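Local coordinates for YCAC GENE product (Escherichia coli, PDB 1YAC), which is of unknown substrate specificity but, as an octameric member of the isochorismatase-like family, is probably a hydrolase, at residues G23-V28 against A111-E116; G86-W91 against T115-A120; S140-F143 against T147-S150. One frame throughout, in Å; residues are numbered along the deposited sequence.

Contact 1. Residues G23-V28 against A111-E116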
ATOM      1  N   GLY A  23     -21.542  -8.481  15.984  1.00  9.98           N
ATOM      2  CA  GLY A  23     -21.375  -7.042  16.033  1.00  9.13           C
ATOM      3  C   GLY A  23     -19.901  -6.676  16.044  1.00 11.25           C
ATOM      4  O   GLY A  23     -19.441  -5.876  15.228  1.00 10.35           O
ATOM      5  N   LEU A  24     -19.139  -7.322  16.925  1.00 10.47           N
ATOM      6  CA  LEU A  24     -17.704  -7.045  17.050  1.00 10.82           C
ATOM      7  C   LEU A  24     -16.898  -7.277  15.766  1.00 10.54           C
ATOM      8  O   LEU A  24     -15.882  -6.610  15.531  1.00 10.41           O
ATOM      9  CB  LEU A  24     -17.103  -7.825  18.230  1.00 10.07           C
ATOM     10  CG  LEU A  24     -17.616  -7.418  19.620  1.00 10.99           C
ATOM     11  CD1 LEU A  24     -17.019  -8.342  20.702  1.00 12.20           C
ATOM     12  CD2 LEU A  24     -17.251  -5.962  19.905  1.00 11.33           C
ATOM     13  N   LEU A  25     -17.329  -8.215  14.935  1.00 10.07           N
ATOM     14  CA  LEU A  25     -16.612  -8.464  13.687  1.00 10.60           C
ATOM     15  C   LEU A  25     -16.647  -7.250  12.756  1.00 10.55           C
ATOM     16  O   LEU A  25     -15.781  -7.117  11.897  1.00  9.83           O
ATOM     17  CB  LEU A  25     -17.139  -9.708  12.960  1.00 11.82           C
ATOM     18  CG  LEU A  25     -16.831 -11.061  13.615  1.00 16.37           C
ATOM     19  CD1 LEU A  25     -17.277 -12.203  12.725  1.00 18.47           C
ATOM     20  CD2 LEU A  25     -15.368 -11.185  13.875  1.00 17.74           C
ATOM     21  N   SER A  26     -17.627  -6.360  12.923  1.00 10.25           N
ATOM     22  CA  SER A  26     -17.684  -5.162  12.064  1.00 10.98           C
ATOM     23  C   SER A  26     -16.543  -4.187  12.406  1.00 10.48           C
ATOM     24  O   SER A  26     -16.183  -3.336  11.597  1.00 10.94           O
ATOM     25  CB  SER A  26     -19.050  -4.452  12.138  1.00 10.61           C
ATOM     26  OG  SER A  26     -19.259  -3.807  13.375  1.00 13.02           O
ATOM     27  N   LEU A  27     -15.995  -4.311  13.614  1.00  9.89           N
ATOM     28  CA  LEU A  27     -14.883  -3.470  14.054  1.00  9.71           C
ATOM     29  C   LEU A  27     -13.541  -3.938  13.458  1.00  8.99           C
ATOM     30  O   LEU A  27     -12.558  -3.188  13.432  1.00  8.00           O
ATOM     31  CB  LEU A  27     -14.779  -3.470  15.586  1.00 11.39           C
ATOM     32  CG  LEU A  27     -15.984  -2.943  16.367  1.00 15.28           C
ATOM     33  CD1 LEU A  27     -15.663  -2.970  17.855  1.00 17.36           C
ATOM     34  CD2 LEU A  27     -16.330  -1.539  15.944  1.00 17.98           C
ATOM     35  N   VAL A  28     -13.502  -5.186  13.007  1.00  7.21           N
ATOM     36  CA  VAL A  28     -12.295  -5.754  12.430  1.00  6.92           C
ATOM     37  C   VAL A  28     -12.045  -5.184  11.035  1.00  7.00           C
ATOM     38  O   VAL A  28     -12.800  -5.440  10.098  1.00  7.49           O
ATOM     39  CB  VAL A  28     -12.374  -7.304  12.367  1.00  6.11           C
ATOM     40  CG1 VAL A  28     -11.121  -7.885  11.703  1.00  6.36           C
ATOM     41  CG2 VAL A  28     -12.559  -7.875  13.772  1.00  6.23           C
ATOM     42  N   ALA A 111      -7.382 -16.944  20.107  1.00  7.06           N
ATOM     43  CA  ALA A 111      -7.757 -16.076  18.988  1.00  6.26           C
ATOM     44  C   ALA A 111      -9.042 -15.372  19.394  1.00  7.30           C
ATOM     45  O   ALA A 111      -9.787 -15.884  20.232  1.00  7.72           O
ATOM     46  CB  ALA A 111      -7.967 -16.886  17.722  1.00  5.50           C
ATOM     47  N   GLY A 112      -9.328 -14.219  18.793  1.00  8.02           N
ATOM     48  CA  GLY A 112     -10.530 -13.488  19.158  1.00  8.65           C
ATOM     49  C   GLY A 112     -10.533 -12.048  18.678  1.00  9.65           C
ATOM     50  O   GLY A 112      -9.703 -11.669  17.850  1.00  8.59           O
ATOM     51  N   VAL A 113     -11.487 -11.252  19.158  1.00 10.49           N
ATOM     52  CA  VAL A 113     -11.565  -9.853  18.755  1.00 10.75           C
ATOM     53  C   VAL A 113     -11.987  -8.965  19.922  1.00 10.23           C
ATOM     54  O   VAL A 113     -12.768  -9.395  20.773  1.00  9.44           O
ATOM     55  CB  VAL A 113     -12.452  -9.616  17.453  1.00 14.63           C
ATOM     56  CG1 VAL A 113     -13.078 -10.891  16.927  1.00 13.57           C
ATOM     57  CG2 VAL A 113     -13.488  -8.507  17.645  1.00 13.96           C
ATOM     58  N   VAL A 114     -11.349  -7.810  20.105  1.00  8.74           N
ATOM     59  CA  VAL A 114     -10.249  -7.273  19.295  1.00  8.91           C
ATOM     60  C   VAL A 114      -8.913  -7.798  19.817  1.00  8.40           C
ATOM     61  O   VAL A 114      -8.743  -8.051  21.007  1.00  8.54           O
ATOM     62  CB  VAL A 114     -10.243  -5.720  19.201  1.00  9.19           C
ATOM     63  CG1 VAL A 114     -11.517  -5.239  18.504  1.00  8.21           C
ATOM     64  CG2 VAL A 114     -10.085  -5.072  20.563  1.00  7.91           C
ATOM     65  N   THR A 115      -7.969  -7.950  18.903  1.00  7.41           N
ATOM     66  CA  THR A 115      -6.616  -8.466  19.219  1.00  8.42           C
ATOM     67  C   THR A 115      -5.934  -7.909  20.463  1.00  7.52           C
ATOM     68  O   THR A 115      -5.519  -8.668  21.332  1.00  7.28           O
ATOM     69  CB  THR A 115      -5.651  -8.315  17.995  1.00  9.73           C
ATOM     70  OG1 THR A 115      -6.337  -8.640  16.808  1.00 10.80           O
ATOM     71  CG2 THR A 115      -4.492  -9.231  18.090  1.00  8.36           C
ATOM     72  N   GLU A 116      -5.940  -6.580  20.592  1.00  7.14           N
ATOM     73  CA  GLU A 116      -5.240  -5.909  21.699  1.00  6.44           C
ATOM     74  C   GLU A 116      -5.978  -5.917  23.055  1.00  6.94           C
ATOM     75  O   GLU A 116      -5.429  -5.464  24.059  1.00  6.99           O
ATOM     76  CB  GLU A 116      -4.868  -4.480  21.315  1.00  6.66           C
ATOM     77  CG  GLU A 116      -6.041  -3.464  21.333  1.00  6.04           C
ATOM     78  CD  GLU A 116      -6.866  -3.432  20.047  1.00  7.00           C
ATOM     79  OE1 GLU A 116      -6.893  -4.437  19.309  1.00  7.13           O
ATOM     80  OE2 GLU A 116      -7.497  -2.386  19.783  1.00  6.81           O
TER
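Val113 holds CG1 almost eclipsed with its own backbone N (chi1 2°), which swings its two methyls onto different leucines of 23-28. CG2 lies 3.7 Å from Leu24 CB, while CG1 meets the CD2 methyl of Leu25 at 3.8 Å, the two side chains crossing at about a right angle. Val28 has CG1 anti to its backbone N (chi1 178°), leaving CG2 as the branch that approaches Val113 CG2, at 4.0 Å. A short, beta-branched residue suits this place, since its two methyls diverge, CG1 to Leu25 and CG2 to Leu24 and Val28. Together the residues join the loop that follows strand 13-18 to the bend between strand 107-112 and helix 115-128, at the carboxyl ends of two adjacent strands of the parallel sheet in an alpha-beta-alpha sandwich. In that bend the peptide between Val113 and Val114 is cis, as in other isochorismatase-like hydrolases, and Val114 is the N-cap of the helix. Gly112, before Val113, has backbone angles at which any CB would press on the preceding carbonyl, which explains the glycine. The buried Val113 O finds no polar partner in the model. In the facing turn, Gly23 O accepts from both Ser26 N and Ser26 OG, the hydroxyl at 2.8 Å.

Contact 2. Residues G86-W91 against T115-A120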
ATOM      1  N   GLY A  86     -19.738  -8.742  32.182  1.00 26.31           N
ATOM      2  CA  GLY A  86     -19.009  -7.499  32.396  1.00 24.47           C
ATOM      3  C   GLY A  86     -17.500  -7.491  32.245  1.00 23.07           C
ATOM      4  O   GLY A  86     -16.948  -6.511  31.739  1.00 22.52           O
ATOM      5  N   ASN A  87     -16.831  -8.554  32.681  1.00 20.88           N
ATOM      6  CA  ASN A  87     -15.376  -8.627  32.585  1.00 19.87           C
ATOM      7  C   ASN A  87     -14.847  -8.551  31.161  1.00 17.27           C
ATOM      8  O   ASN A  87     -15.163  -9.400  30.329  1.00 16.29           O
ATOM      9  CB  ASN A  87     -14.853  -9.889  33.257  1.00 23.79           C
ATOM     10  CG  ASN A  87     -14.760  -9.742  34.766  1.00 29.22           C
ATOM     11  OD1 ASN A  87     -15.219 -10.609  35.516  1.00 30.79           O
ATOM     12  ND2 ASN A  87     -14.178  -8.625  35.222  1.00 26.55           N
ATOM     13  N   ILE A  88     -14.023  -7.548  30.905  1.00 15.76           N
ATOM     14  CA  ILE A  88     -13.449  -7.337  29.578  1.00 14.23           C
ATOM     15  C   ILE A  88     -12.367  -8.381  29.318  1.00 11.67           C
ATOM     16  O   ILE A  88     -12.345  -9.009  28.262  1.00 11.45           O
ATOM     17  CB  ILE A  88     -12.936  -5.882  29.430  1.00 14.47           C
ATOM     18  CG1 ILE A  88     -14.134  -4.919  29.470  1.00 15.95           C
ATOM     19  CG2 ILE A  88     -12.164  -5.726  28.135  1.00 13.23           C
ATOM     20  CD1 ILE A  88     -13.783  -3.439  29.357  1.00 17.98           C
ATOM     21  N   ASN A  89     -11.444  -8.535  30.265  1.00 10.09           N
ATOM     22  CA  ASN A  89     -10.401  -9.569  30.161  1.00 10.18           C
ATOM     23  C   ASN A  89     -11.103 -10.865  30.630  1.00 10.44           C
ATOM     24  O   ASN A  89     -11.564 -10.949  31.775  1.00 10.81           O
ATOM     25  CB  ASN A  89      -9.236  -9.260  31.099  1.00  9.74           C
ATOM     26  CG  ASN A  89      -8.200 -10.361  31.115  1.00 10.22           C
ATOM     27  OD1 ASN A  89      -8.348 -11.391  30.465  1.00 12.09           O
ATOM     28  ND2 ASN A  89      -7.127 -10.138  31.847  1.00 10.89           N
ATOM     29  N   ALA A  90     -11.225 -11.851  29.735  1.00 10.18           N
ATOM     30  CA  ALA A  90     -11.867 -13.125  30.059  1.00 10.51           C
ATOM     31  C   ALA A  90     -11.242 -13.796  31.274  1.00 10.91           C
ATOM     32  O   ALA A  90     -11.929 -14.502  32.021  1.00 10.29           O
ATOM     33  CB  ALA A  90     -11.804 -14.074  28.868  1.00 10.47           C
ATOM     34  N   TRP A  91      -9.940 -13.581  31.468  1.00 10.12           N
ATOM     35  CA  TRP A  91      -9.240 -14.163  32.609  1.00 10.07           C
ATOM     36  C   TRP A  91      -9.768 -13.645  33.946  1.00 10.32           C
ATOM     37  O   TRP A  91      -9.539 -14.268  34.968  1.00 10.82           O
ATOM     38  CB  TRP A  91      -7.732 -13.937  32.517  1.00  8.43           C
ATOM     39  CG  TRP A  91      -6.974 -15.069  33.139  1.00  9.64           C
ATOM     40  CD1 TRP A  91      -6.470 -15.127  34.417  1.00 10.94           C
ATOM     41  CD2 TRP A  91      -6.649 -16.324  32.525  1.00  9.71           C
ATOM     42  NE1 TRP A  91      -5.856 -16.340  34.628  1.00  9.99           N
ATOM     43  CE2 TRP A  91      -5.953 -17.092  33.485  1.00 11.46           C
ATOM     44  CE3 TRP A  91      -6.881 -16.873  31.252  1.00 10.23           C
ATOM     45  CZ2 TRP A  91      -5.484 -18.386  33.211  1.00 11.77           C
ATOM     46  CZ3 TRP A  91      -6.415 -18.152  30.982  1.00 10.77           C
ATOM     47  CH2 TRP A  91      -5.724 -18.895  31.957  1.00 11.93           C
ATOM     48  N   THR A 115      -7.969  -7.950  18.903  1.00  7.41           N
ATOM     49  CA  THR A 115      -6.616  -8.466  19.219  1.00  8.42           C
ATOM     50  C   THR A 115      -5.934  -7.909  20.463  1.00  7.52           C
ATOM     51  O   THR A 115      -5.519  -8.668  21.332  1.00  7.28           O
ATOM     52  CB  THR A 115      -5.651  -8.315  17.995  1.00  9.73           C
ATOM     53  OG1 THR A 115      -6.337  -8.640  16.808  1.00 10.80           O
ATOM     54  CG2 THR A 115      -4.492  -9.231  18.090  1.00  8.36           C
ATOM     55  N   GLU A 116      -5.940  -6.580  20.592  1.00  7.14           N
ATOM     56  CA  GLU A 116      -5.240  -5.909  21.699  1.00  6.44           C
ATOM     57  C   GLU A 116      -5.978  -5.917  23.055  1.00  6.94           C
ATOM     58  O   GLU A 116      -5.429  -5.464  24.059  1.00  6.99           O
ATOM     59  CB  GLU A 116      -4.868  -4.480  21.315  1.00  6.66           C
ATOM     60  CG  GLU A 116      -6.041  -3.464  21.333  1.00  6.04           C
ATOM     61  CD  GLU A 116      -6.866  -3.432  20.047  1.00  7.00           C
ATOM     62  OE1 GLU A 116      -6.893  -4.437  19.309  1.00  7.13           O
ATOM     63  OE2 GLU A 116      -7.497  -2.386  19.783  1.00  6.81           O
ATOM     64  N   VAL A 117      -7.219  -6.416  23.060  1.00  6.46           N
ATOM     65  CA  VAL A 117      -7.997  -6.477  24.288  1.00  8.91           C
ATOM     66  C   VAL A 117      -8.453  -7.900  24.606  1.00 10.77           C
ATOM     67  O   VAL A 117      -7.909  -8.546  25.497  1.00 11.45           O
ATOM     68  CB  VAL A 117      -9.238  -5.552  24.230  1.00  8.27           C
ATOM     69  CG1 VAL A 117     -10.138  -5.788  25.452  1.00  8.55           C
ATOM     70  CG2 VAL A 117      -8.793  -4.097  24.190  1.00  7.25           C
ATOM     71  N   CYS A 118      -9.377  -8.436  23.820  1.00 11.94           N
ATOM     72  CA  CYS A 118      -9.878  -9.769  24.114  1.00 14.30           C
ATOM     73  C   CYS A 118      -8.894 -10.904  23.929  1.00 13.77           C
ATOM     74  O   CYS A 118      -9.087 -11.975  24.499  1.00 14.75           O
ATOM     75  CB  CYS A 118     -11.200 -10.025  23.412  1.00 16.40           C
ATOM     76  SG  CYS A 118     -12.408  -8.820  23.951  1.00 30.82           S
ATOM     77  N   VAL A 119      -7.857 -10.690  23.121  1.00 11.33           N
ATOM     78  CA  VAL A 119      -6.833 -11.708  22.946  1.00  9.98           C
ATOM     79  C   VAL A 119      -5.655 -11.407  23.870  1.00 10.48           C
ATOM     80  O   VAL A 119      -5.296 -12.223  24.717  1.00  9.80           O
ATOM     81  CB  VAL A 119      -6.331 -11.801  21.492  1.00 10.07           C
ATOM     82  CG1 VAL A 119      -5.146 -12.780  21.395  1.00 10.07           C
ATOM     83  CG2 VAL A 119      -7.465 -12.283  20.599  1.00  8.99           C
ATOM     84  N   ALA A 120      -5.088 -10.211  23.742  1.00  9.26           N
ATOM     85  CA  ALA A 120      -3.930  -9.827  24.556  1.00  8.95           C
ATOM     86  C   ALA A 120      -4.112  -9.903  26.068  1.00  8.94           C
ATOM     87  O   ALA A 120      -3.242 -10.440  26.765  1.00  8.77           O
ATOM     88  CB  ALA A 120      -3.438  -8.427  24.159  1.00  9.13           C
TER
HETATM   89  O   HOH W   1     -10.767 -11.144  27.130  1.00 11.43           O
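Ile88 and Val117 meet where an irregular loop passes the first turn of a helix. The loop 86-91 runs from strand 81-84 and tightens into a 3-10 turn at Ala90 and Trp91; helix 115-128 opposite begins with a wider pi-type turn, in which Ala120 N bonds to Thr115 O at 2.9 Å. No direct hydrogen bond crosses between the backbones. A water bridges them instead: it gives its protons to Ile88 O, at 2.9 Å, and to Cys118 O, at 3.2 Å, and accepts from Ala90 N. Asn89 shapes the loop from within. Its OD1 takes the Trp91 N-H at 2.9 Å in an Asx turn, the donor standing well above the carbonyl plane (58° out of it), and its ND2 reaches Ser125 further along the helix, a double role that suits an amide.

The apolar touch is one methyl on another. Both Ile88 CG2 and Val117 CG1 extend anti to their own backbone N (chi1 172° in Val117), and they meet at 3.4 Å, closer than usual for two carbons. Branching at CB lets each residue offer a methyl near its main chain. Gly167 and Cys170 of a second subunit pack on Val117 and Ile88 respectively, so this junction also faces the oligomer interface. Beside it, Cys118 SG lies 4.3 Å from Ile88 O, and the same cysteine touches Asp19. A cysteine on the first turn of this helix, with an aspartate nearby, is consistent with the nucleophile site of isochorismatase-like cysteine hydrolases.

Contact 3. Residues S140-F143 against T147-S150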
ATOM      1  N   SER A 140      -7.421 -13.453  14.636  1.00  6.82           N
ATOM      2  CA  SER A 140      -7.711 -12.425  15.637  1.00  6.77           C
ATOM      3  C   SER A 140      -7.796 -11.130  14.842  1.00  6.57           C
ATOM      4  O   SER A 140      -7.020 -10.937  13.911  1.00  6.80           O
ATOM      5  CB  SER A 140      -6.582 -12.338  16.662  1.00  7.19           C
ATOM      6  OG  SER A 140      -6.460 -13.568  17.370  1.00  8.21           O
ATOM      7  N   GLY A 141      -8.754 -10.268  15.168  1.00  6.65           N
ATOM      8  CA  GLY A 141      -8.907  -9.047  14.392  1.00  6.34           C
ATOM      9  C   GLY A 141      -9.023  -7.784  15.210  1.00  6.95           C
ATOM     10  O   GLY A 141      -9.431  -7.817  16.380  1.00  7.28           O
ATOM     11  N   THR A 142      -8.681  -6.656  14.601  1.00  5.36           N
ATOM     12  CA  THR A 142      -8.742  -5.392  15.309  1.00  5.83           C
ATOM     13  C   THR A 142      -8.974  -4.235  14.345  1.00  7.08           C
ATOM     14  O   THR A 142      -9.196  -4.452  13.142  1.00  7.21           O
ATOM     15  CB  THR A 142      -7.461  -5.182  16.168  1.00  5.27           C
ATOM     16  OG1 THR A 142      -7.545  -3.940  16.882  1.00  6.34           O
ATOM     17  CG2 THR A 142      -6.206  -5.216  15.290  1.00  6.27           C
ATOM     18  N   PHE A 143      -8.930  -3.016  14.879  1.00  6.90           N
ATOM     19  CA  PHE A 143      -9.177  -1.801  14.108  1.00  7.53           C
ATOM     20  C   PHE A 143      -8.257  -1.559  12.907  1.00  7.48           C
ATOM     21  O   PHE A 143      -8.733  -1.329  11.796  1.00  6.73           O
ATOM     22  CB  PHE A 143      -9.117  -0.567  15.029  1.00  6.63           C
ATOM     23  CG  PHE A 143     -10.018  -0.658  16.229  1.00  8.03           C
ATOM     24  CD1 PHE A 143     -11.372  -0.319  16.136  1.00  7.23           C
ATOM     25  CD2 PHE A 143      -9.524  -1.115  17.453  1.00  7.50           C
ATOM     26  CE1 PHE A 143     -12.221  -0.442  17.240  1.00  7.64           C
ATOM     27  CE2 PHE A 143     -10.363  -1.246  18.566  1.00  7.40           C
ATOM     28  CZ  PHE A 143     -11.712  -0.910  18.460  1.00  9.18           C
ATOM     29  N   THR A 147      -3.025  -0.866  15.875  1.00  7.32           N
ATOM     30  CA  THR A 147      -3.584  -1.515  17.062  1.00  6.62           C
ATOM     31  C   THR A 147      -3.137  -2.970  17.088  1.00  7.66           C
ATOM     32  O   THR A 147      -2.832  -3.521  18.159  1.00  8.42           O
ATOM     33  CB  THR A 147      -5.138  -1.394  17.149  1.00  6.55           C
ATOM     34  OG1 THR A 147      -5.756  -1.992  15.998  1.00  6.88           O
ATOM     35  CG2 THR A 147      -5.548   0.083  17.231  1.00  6.32           C
ATOM     36  N   ARG A 148      -3.037  -3.574  15.905  1.00  7.41           N
ATOM     37  CA  ARG A 148      -2.584  -4.954  15.795  1.00  8.01           C
ATOM     38  C   ARG A 148      -1.104  -5.105  16.178  1.00  8.06           C
ATOM     39  O   ARG A 148      -0.772  -5.862  17.086  1.00  7.96           O
ATOM     40  CB  ARG A 148      -2.764  -5.482  14.372  1.00  9.51           C
ATOM     41  CG  ARG A 148      -2.226  -6.909  14.198  1.00 12.16           C
ATOM     42  CD  ARG A 148      -2.428  -7.453  12.805  1.00 18.11           C
ATOM     43  NE  ARG A 148      -1.501  -6.890  11.837  1.00 19.97           N
ATOM     44  CZ  ARG A 148      -1.795  -6.576  10.573  1.00 20.11           C
ATOM     45  NH1 ARG A 148      -3.009  -6.730  10.069  1.00 20.80           N
ATOM     46  NH2 ARG A 148      -0.823  -6.191   9.773  1.00 19.68           N
ATOM     47  N   HIS A 149      -0.223  -4.399  15.469  1.00  7.55           N
ATOM     48  CA  HIS A 149       1.214  -4.508  15.714  1.00  8.31           C
ATOM     49  C   HIS A 149       1.639  -4.123  17.127  1.00  8.89           C
ATOM     50  O   HIS A 149       2.583  -4.702  17.667  1.00  9.37           O
ATOM     51  CB  HIS A 149       2.016  -3.754  14.646  1.00  9.77           C
ATOM     52  CG  HIS A 149       1.943  -4.379  13.281  1.00 12.66           C
ATOM     53  ND1 HIS A 149       1.989  -3.637  12.118  1.00 12.91           N
ATOM     54  CD2 HIS A 149       1.815  -5.674  12.895  1.00 14.48           C
ATOM     55  CE1 HIS A 149       1.886  -4.447  11.076  1.00 15.15           C
ATOM     56  NE2 HIS A 149       1.781  -5.688  11.516  1.00 14.28           N
ATOM     57  N   SER A 150       0.948  -3.157  17.726  1.00  7.94           N
ATOM     58  CA  SER A 150       1.236  -2.751  19.099  1.00  8.30           C
ATOM     59  C   SER A 150       0.950  -3.942  20.025  1.00  7.91           C
ATOM     60  O   SER A 150       1.750  -4.269  20.916  1.00  8.17           O
ATOM     61  CB  SER A 150       0.388  -1.531  19.481  1.00  7.11           C
ATOM     62  OG  SER A 150       0.854  -0.367  18.790  1.00  8.03           O
TER
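Thr142 meets Thr147 first through its CB, 3.6 Å from Thr147 OG1, and then divides: the hydroxyl faces Thr147, and the methyl lies between Thr147 and Arg148. Its hydroxyl lies anti to the backbone N (chi1 -179°), which brings OG1 to 2.8 Å from Thr147 OG1, and it hydrogen-bonds to Glu116 OE1 on helix 115-128. The methyl CG2 passes 3.3 Å from Thr147 OG1 and ends 3.6 Å from Arg148 CB, resting on the aliphatic root of the arginine. Threonine suits the place because it offers a hydroxyl to the carboxylate and a methyl to the helix. A valine here would probably leave Glu116 OE1 without its hydroxyl mate and let the carboxylate turn more freely.

On the helix, Thr147 OG1 stands between its own N and carbonyl carbon (chi1 59°), turned toward the preceding loop, and hydrogen-bonds to Asn144 O one turn back. The same oxygen sits at the edge of the Phe143 ring, near its plane, 4.1 Å from CD2, while the methyl Thr147 CG2 is 4.2 Å from that carbon. Arg148 is bent at chi3 and leads its guanidinium away from Thr142 to a salt bridge between NH1 and Asp30 OD2, while OD1 of the same carboxylate bonds to Thr142 N and so ties the loop backbone to the helix side chain. This is the loop by which a parallel alpha/beta sheet passes from strand 132-136 into helix 145-158, at the carboxyl ends of the strands, where active sites of such folds commonly lie.

Overall arrangement
Contacts 1 and 2 share Thr115 and Glu116, so the start of helix 115-128 is common to both; their centres lie about 11 Å apart. Contact 1 packs on the bend just before this helix and contact 2 covers its first turn; the two touch where Val113 O packs 3.1 Å from Cys118 CB, the cysteine being probably the counterpart of the nucleophile in related cysteine hydrolases. Contact 3, with its centre about 8 Å from that of contact 1 and about 13 Å from that of contact 2, joins from the next loop: Thr115 N probably bonds to Gly141 O at 2.9 Å. All three touch the same second subunit, placing the likely active site close to an interface of the octamer.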